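Local structure of putative alpha-N-acetylgalactosaminidase (Bacillus halodurans C-125, 3CC1) at residues F243-C257 with T294-W308. The protein probably hydrolyses terminal alpha-linked N-acetylgalactosamine residues from glycans, as a retaining-type glycosidase related to the alpha-galactosidases. Sequence-based numbering, arbitrary orientation.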
# COMPACT_ATOMS: atom_id res chain seq x y z
N PHE A 243 -8.37 -6.95 18.26
CA PHE A 243 -8.69 -5.59 18.52
C PHE A 243 -8.53 -5.28 19.99
O PHE A 243 -9.01 -6.01 20.88
CB PHE A 243 -10.06 -5.20 17.97
CG PHE A 243 -10.30 -3.74 18.05
CD1 PHE A 243 -9.63 -2.87 17.20
CD2 PHE A 243 -11.14 -3.20 19.01
CE1 PHE A 243 -9.81 -1.52 17.29
CE2 PHE A 243 -11.32 -1.86 19.10
CZ PHE A 243 -10.63 -1.00 18.24
N TRP A 244 -7.83 -4.17 20.21
CA TRP A 244 -7.58 -3.60 21.53
C TRP A 244 -7.56 -2.07 21.50
O TRP A 244 -7.67 -1.44 20.43
CB TRP A 244 -6.22 -4.11 22.10
CG TRP A 244 -6.25 -5.41 22.78
CD1 TRP A 244 -5.80 -6.61 22.30
CD2 TRP A 244 -6.75 -5.68 24.09
NE1 TRP A 244 -5.97 -7.59 23.24
CE2 TRP A 244 -6.56 -7.05 24.34
CE3 TRP A 244 -7.34 -4.89 25.08
CZ2 TRP A 244 -6.94 -7.65 25.54
CZ3 TRP A 244 -7.71 -5.48 26.25
CH2 TRP A 244 -7.48 -6.86 26.49
N ASP A 245 -7.41 -1.48 22.69
CA ASP A 245 -7.33 -0.00 22.89
C ASP A 245 -5.98 0.58 22.45
O ASP A 245 -5.16 1.07 23.26
CB ASP A 245 -7.66 0.39 24.35
CG ASP A 245 -6.81 -0.33 25.38
OD1 ASP A 245 -6.49 -1.54 25.21
OD2 ASP A 245 -6.48 0.31 26.38
N ASP A 246 -5.72 0.47 21.15
CA ASP A 246 -4.58 1.15 20.54
C ASP A 246 -5.00 1.75 19.23
O ASP A 246 -5.66 1.11 18.42
CB ASP A 246 -3.40 0.21 20.31
CG ASP A 246 -2.14 0.96 19.87
OD1 ASP A 246 -1.96 1.15 18.64
OD2 ASP A 246 -1.31 1.34 20.75
N TRP A 247 -4.65 3.01 19.04
CA TRP A 247 -5.08 3.72 17.84
C TRP A 247 -4.64 3.03 16.56
O TRP A 247 -5.35 3.04 15.56
CB TRP A 247 -4.59 5.17 17.82
CG TRP A 247 -4.90 5.85 16.53
CD1 TRP A 247 -4.01 6.25 15.60
CD2 TRP A 247 -6.20 6.18 16.02
NE1 TRP A 247 -4.67 6.84 14.54
CE2 TRP A 247 -6.02 6.79 14.76
CE3 TRP A 247 -7.49 6.02 16.50
CZ2 TRP A 247 -7.08 7.25 13.99
CZ3 TRP A 247 -8.56 6.50 15.72
CH2 TRP A 247 -8.34 7.09 14.49
N SER A 248 -3.47 2.40 16.57
CA SER A 248 -2.99 1.80 15.35
C SER A 248 -3.94 0.70 14.87
O SER A 248 -4.17 0.54 13.66
CB SER A 248 -1.57 1.24 15.49
OG SER A 248 -1.62 0.12 16.35
N LEU A 249 -4.54 -0.02 15.80
CA LEU A 249 -5.53 -1.05 15.43
C LEU A 249 -6.86 -0.44 14.97
O LEU A 249 -7.53 -0.96 14.05
CB LEU A 249 -5.75 -2.00 16.60
CG LEU A 249 -4.47 -2.72 17.09
CD1 LEU A 249 -4.79 -3.41 18.41
CD2 LEU A 249 -4.03 -3.70 16.03
N LEU A 250 -7.30 0.62 15.64
CA LEU A 250 -8.56 1.28 15.23
C LEU A 250 -8.40 1.89 13.83
O LEU A 250 -9.23 1.68 12.93
CB LEU A 250 -8.98 2.32 16.27
CG LEU A 250 -10.29 3.06 16.07
CD1 LEU A 250 -11.48 2.15 15.65
CD2 LEU A 250 -10.63 3.91 17.36
N TYR A 251 -7.30 2.60 13.64
CA TYR A 251 -6.98 3.16 12.34
C TYR A 251 -7.05 2.07 11.26
O TYR A 251 -7.67 2.27 10.23
CB TYR A 251 -5.59 3.77 12.30
CG TYR A 251 -5.21 4.32 10.96
CD1 TYR A 251 -5.53 5.61 10.63
CD2 TYR A 251 -4.51 3.57 10.05
CE1 TYR A 251 -5.18 6.15 9.41
CE2 TYR A 251 -4.13 4.09 8.83
CZ TYR A 251 -4.48 5.39 8.51
OH TYR A 251 -4.15 5.97 7.29
N GLN A 252 -6.39 0.95 11.50
CA GLN A 252 -6.34 -0.11 10.47
C GLN A 252 -7.68 -0.75 10.21
O GLN A 252 -7.96 -1.18 9.09
CB GLN A 252 -5.33 -1.19 10.81
CG GLN A 252 -3.88 -0.71 10.86
CD GLN A 252 -2.98 -1.82 11.36
OE1 GLN A 252 -2.66 -2.73 10.61
NE2 GLN A 252 -2.58 -1.76 12.62
N MSE A 253 -8.54 -0.76 11.23
CA MSE A 253 -9.89 -1.36 11.10
C MSE A 253 -10.68 -0.68 9.99
O MSE A 253 -11.47 -1.32 9.32
CB MSE A 253 -10.65 -1.38 12.44
CG MSE A 253 -11.80 -2.44 12.49
SE MSE A 253 -11.19 -4.25 12.18
CE MSE A 253 -9.82 -4.27 13.44
N PHE A 254 -10.46 0.62 9.79
CA PHE A 254 -11.20 1.37 8.77
C PHE A 254 -10.93 0.81 7.41
O PHE A 254 -11.87 0.51 6.66
CB PHE A 254 -10.97 2.90 8.85
CG PHE A 254 -11.74 3.55 9.96
CD1 PHE A 254 -11.25 3.54 11.26
CD2 PHE A 254 -12.98 4.13 9.72
CE1 PHE A 254 -11.99 4.10 12.29
CE2 PHE A 254 -13.71 4.69 10.71
CZ PHE A 254 -13.23 4.70 12.01
N GLU A 255 -9.66 0.58 7.08
CA GLU A 255 -9.31 -0.03 5.79
C GLU A 255 -9.78 -1.49 5.69
O GLU A 255 -10.26 -1.92 4.63
CB GLU A 255 -7.81 0.01 5.53
CG GLU A 255 -7.42 -0.40 4.10
N ARG A 256 -9.67 -2.24 6.80
CA ARG A 256 -10.07 -3.65 6.81
C ARG A 256 -11.57 -3.78 6.59
O ARG A 256 -12.02 -4.64 5.84
CB ARG A 256 -9.63 -4.36 8.10
CG ARG A 256 -8.11 -4.45 8.37
CD ARG A 256 -7.30 -4.77 7.10
NE ARG A 256 -7.73 -6.02 6.48
CZ ARG A 256 -7.51 -6.40 5.22
NH1 ARG A 256 -6.84 -5.61 4.37
NH2 ARG A 256 -7.95 -7.59 4.80
N CYS A 257 -12.34 -2.86 7.17
CA CYS A 257 -13.77 -2.77 6.89
C CYS A 257 -14.12 -2.47 5.44
O CYS A 257 -15.03 -3.10 4.85
CB CYS A 257 -14.45 -1.74 7.76
SG CYS A 257 -14.66 -2.31 9.44
N THR A 294 -9.33 2.24 29.70
CA THR A 294 -9.07 2.23 28.27
C THR A 294 -8.12 3.33 27.84
O THR A 294 -8.21 4.44 28.29
CB THR A 294 -10.36 2.29 27.43
OG1 THR A 294 -10.00 2.22 26.05
CG2 THR A 294 -11.15 3.54 27.69
N ARG A 295 -7.19 2.98 26.97
CA ARG A 295 -6.22 3.93 26.48
C ARG A 295 -6.82 4.84 25.41
O ARG A 295 -6.23 5.83 25.07
CB ARG A 295 -4.98 3.22 25.92
CG ARG A 295 -4.16 2.51 26.97
CD ARG A 295 -3.26 1.48 26.33
NE ARG A 295 -2.02 2.10 25.88
CZ ARG A 295 -1.73 2.37 24.60
NH1 ARG A 295 -2.55 2.08 23.58
NH2 ARG A 295 -0.57 2.95 24.34
N PHE A 296 -8.01 4.51 24.91
CA PHE A 296 -8.65 5.32 23.87
C PHE A 296 -9.11 6.64 24.48
O PHE A 296 -9.69 6.67 25.58
CB PHE A 296 -9.84 4.65 23.26
CG PHE A 296 -9.52 3.62 22.21
CD1 PHE A 296 -8.52 3.80 21.30
CD2 PHE A 296 -10.33 2.51 22.07
CE1 PHE A 296 -8.29 2.85 20.29
CE2 PHE A 296 -10.10 1.56 21.08
CZ PHE A 296 -9.07 1.74 20.19
N THR A 297 -8.85 7.74 23.77
CA THR A 297 -9.36 9.01 24.20
C THR A 297 -10.87 8.95 23.97
O THR A 297 -11.38 8.05 23.28
CB THR A 297 -8.79 10.18 23.39
OG1 THR A 297 -9.21 10.03 22.02
CG2 THR A 297 -7.23 10.29 23.53
N LYS A 298 -11.58 9.92 24.52
CA LYS A 298 -13.03 9.99 24.30
C LYS A 298 -13.38 10.11 22.82
O LYS A 298 -14.31 9.47 22.34
CB LYS A 298 -13.62 11.16 25.07
CG LYS A 298 -13.72 10.89 26.56
CD LYS A 298 -14.29 12.07 27.32
CE LYS A 298 -14.47 11.68 28.78
NZ LYS A 298 -15.12 12.83 29.48
N ASP A 299 -12.62 10.92 22.09
CA ASP A 299 -12.85 11.05 20.66
C ASP A 299 -12.70 9.68 19.95
O ASP A 299 -13.48 9.31 19.04
CB ASP A 299 -11.90 12.05 20.02
CG ASP A 299 -12.31 13.51 20.24
OD1 ASP A 299 -13.47 13.75 20.71
OD2 ASP A 299 -11.46 14.39 19.93
N GLU A 300 -11.66 8.95 20.32
CA GLU A 300 -11.40 7.63 19.76
C GLU A 300 -12.46 6.63 20.08
O GLU A 300 -12.79 5.79 19.25
CB GLU A 300 -10.02 7.12 20.21
CG GLU A 300 -8.90 7.89 19.54
CD GLU A 300 -7.52 7.62 20.18
OE1 GLU A 300 -7.47 7.09 21.30
OE2 GLU A 300 -6.49 7.99 19.56
N GLN A 301 -12.96 6.65 21.31
CA GLN A 301 -14.03 5.76 21.75
C GLN A 301 -15.30 5.97 20.89
O GLN A 301 -15.91 5.02 20.40
CB GLN A 301 -14.34 5.98 23.24
CG GLN A 301 -13.18 5.59 24.23
CD GLN A 301 -13.49 5.94 25.66
OE1 GLN A 301 -14.61 5.70 26.13
NE2 GLN A 301 -12.50 6.51 26.37
N LEU A 302 -15.68 7.23 20.68
CA LEU A 302 -16.84 7.56 19.81
C LEU A 302 -16.59 7.17 18.36
O LEU A 302 -17.46 6.69 17.70
CB LEU A 302 -17.18 9.04 19.87
CG LEU A 302 -17.69 9.53 21.22
CD1 LEU A 302 -17.74 11.04 21.22
CD2 LEU A 302 -19.05 8.98 21.55
N THR A 303 -15.35 7.36 17.91
CA THR A 303 -14.94 6.96 16.57
C THR A 303 -15.13 5.46 16.35
O THR A 303 -15.71 5.03 15.34
CB THR A 303 -13.49 7.44 16.23
OG1 THR A 303 -13.53 8.86 16.00
CG2 THR A 303 -12.93 6.72 15.01
N MSE A 304 -14.71 4.67 17.33
CA MSE A 304 -14.91 3.25 17.28
C MSE A 304 -16.39 2.89 17.28
O MSE A 304 -16.83 2.10 16.48
CB MSE A 304 -14.19 2.56 18.47
CG MSE A 304 -14.50 1.05 18.52
SE MSE A 304 -14.04 0.38 20.26
CE MSE A 304 -15.41 1.30 21.24
N MSE A 305 -17.15 3.48 18.20
CA MSE A 305 -18.57 3.20 18.28
C MSE A 305 -19.27 3.53 16.96
O MSE A 305 -20.16 2.80 16.51
CB MSE A 305 -19.24 3.96 19.43
CG MSE A 305 -18.82 3.51 20.82
SE MSE A 305 -19.32 1.67 21.21
CE MSE A 305 -21.26 1.86 21.21
N ASN A 306 -18.84 4.61 16.32
CA ASN A 306 -19.50 5.08 15.09
C ASN A 306 -19.33 4.07 13.94
O ASN A 306 -20.26 3.77 13.22
CB ASN A 306 -18.99 6.47 14.68
CG ASN A 306 -19.56 7.59 15.55
OD1 ASN A 306 -20.67 7.47 16.10
ND2 ASN A 306 -18.82 8.68 15.67
N LEU A 307 -18.12 3.57 13.78
CA LEU A 307 -17.82 2.62 12.71
C LEU A 307 -18.51 1.27 12.97
O LEU A 307 -19.11 0.65 12.05
CB LEU A 307 -16.28 2.43 12.54
CG LEU A 307 -15.89 1.32 11.57
CD1 LEU A 307 -16.42 1.66 10.17
CD2 LEU A 307 -14.34 1.04 11.54
N TRP A 308 -18.41 0.80 14.21
CA TRP A 308 -19.03 -0.45 14.64
C TRP A 308 -20.55 -0.37 14.46
O TRP A 308 -21.16 -1.30 14.00
CB TRP A 308 -18.76 -0.75 16.12
CG TRP A 308 -17.51 -1.56 16.50
CD1 TRP A 308 -17.48 -2.64 17.32
CD2 TRP A 308 -16.13 -1.31 16.12
NE1 TRP A 308 -16.19 -3.10 17.47
CE2 TRP A 308 -15.34 -2.30 16.76
CE3 TRP A 308 -15.49 -0.39 15.30
CZ2 TRP A 308 -13.97 -2.36 16.62
CZ3 TRP A 308 -14.10 -0.45 15.17
CH2 TRP A 308 -13.36 -1.43 15.82
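Arg-295 and Asp-245 grip each other twice with backbone and side chain exchanged: the backbone N of Arg-295 gives its hydrogen to the anti lone pair of Asp-245 OD2 (2.8 Å), while Arg-295 NH1 returns to Asp-245 O, also at 2.8 Å, lying in the carbonyl plane. A bend at chi3 brings the guanidinium back for that second bond. In the conformer of Asp-246 described here, NH1 is shared, for it also forms a salt bridge with Asp-246 OD2 at 3.2 Å; the carboxylate and guanidinium planes are almost parallel (4°) but stepped, NH1 meeting OD2 on its anti side, out of plane. In the same conformer Asp-246 OD1 accepts from Ser-248 N, so one carboxylate caps helix 247-257 and ties it to the loop leading into the other. Beneath this polar clasp Phe-296 is sandwiched: Asp-245 CA sits over one face of its ring, 3.7 Å from the centroid, and Leu-250 CD2 over the opposite face.

Deeper in, the helices run nearly parallel, at 25°, with one knob-into-hole contact: Leu-250 fits among Glu-300, Thr-303, Met-304 and Trp-308, with CD1 against the indole and CD2 by Glu-300 O. Trp-308 turns an edge to the face of Phe-243, their planes at 52°, and the selenium of Met-304, built as selenomethionine, lies at that ring's edge, a Met-aromatic contact with SE 3.7 Å from Phe-243 CE2. Further along, Leu-307 CD2 stands over the centre of the Phe-254 ring, 3.6 Å from the centroid and almost exactly on the ring normal, a nearly ideal CH-pi contact.

The pair thus joins two helices of the TIM-barrel-type domain. Arg-292 takes the other oxygen of Asp-245, helix 326-332 packs against Gln-301 and Leu-302, and strand 345-353 meets Phe-254, while His-422 holds Glu-300 and Thr-303 beside the C-terminal beta-sandwich strand 424-431.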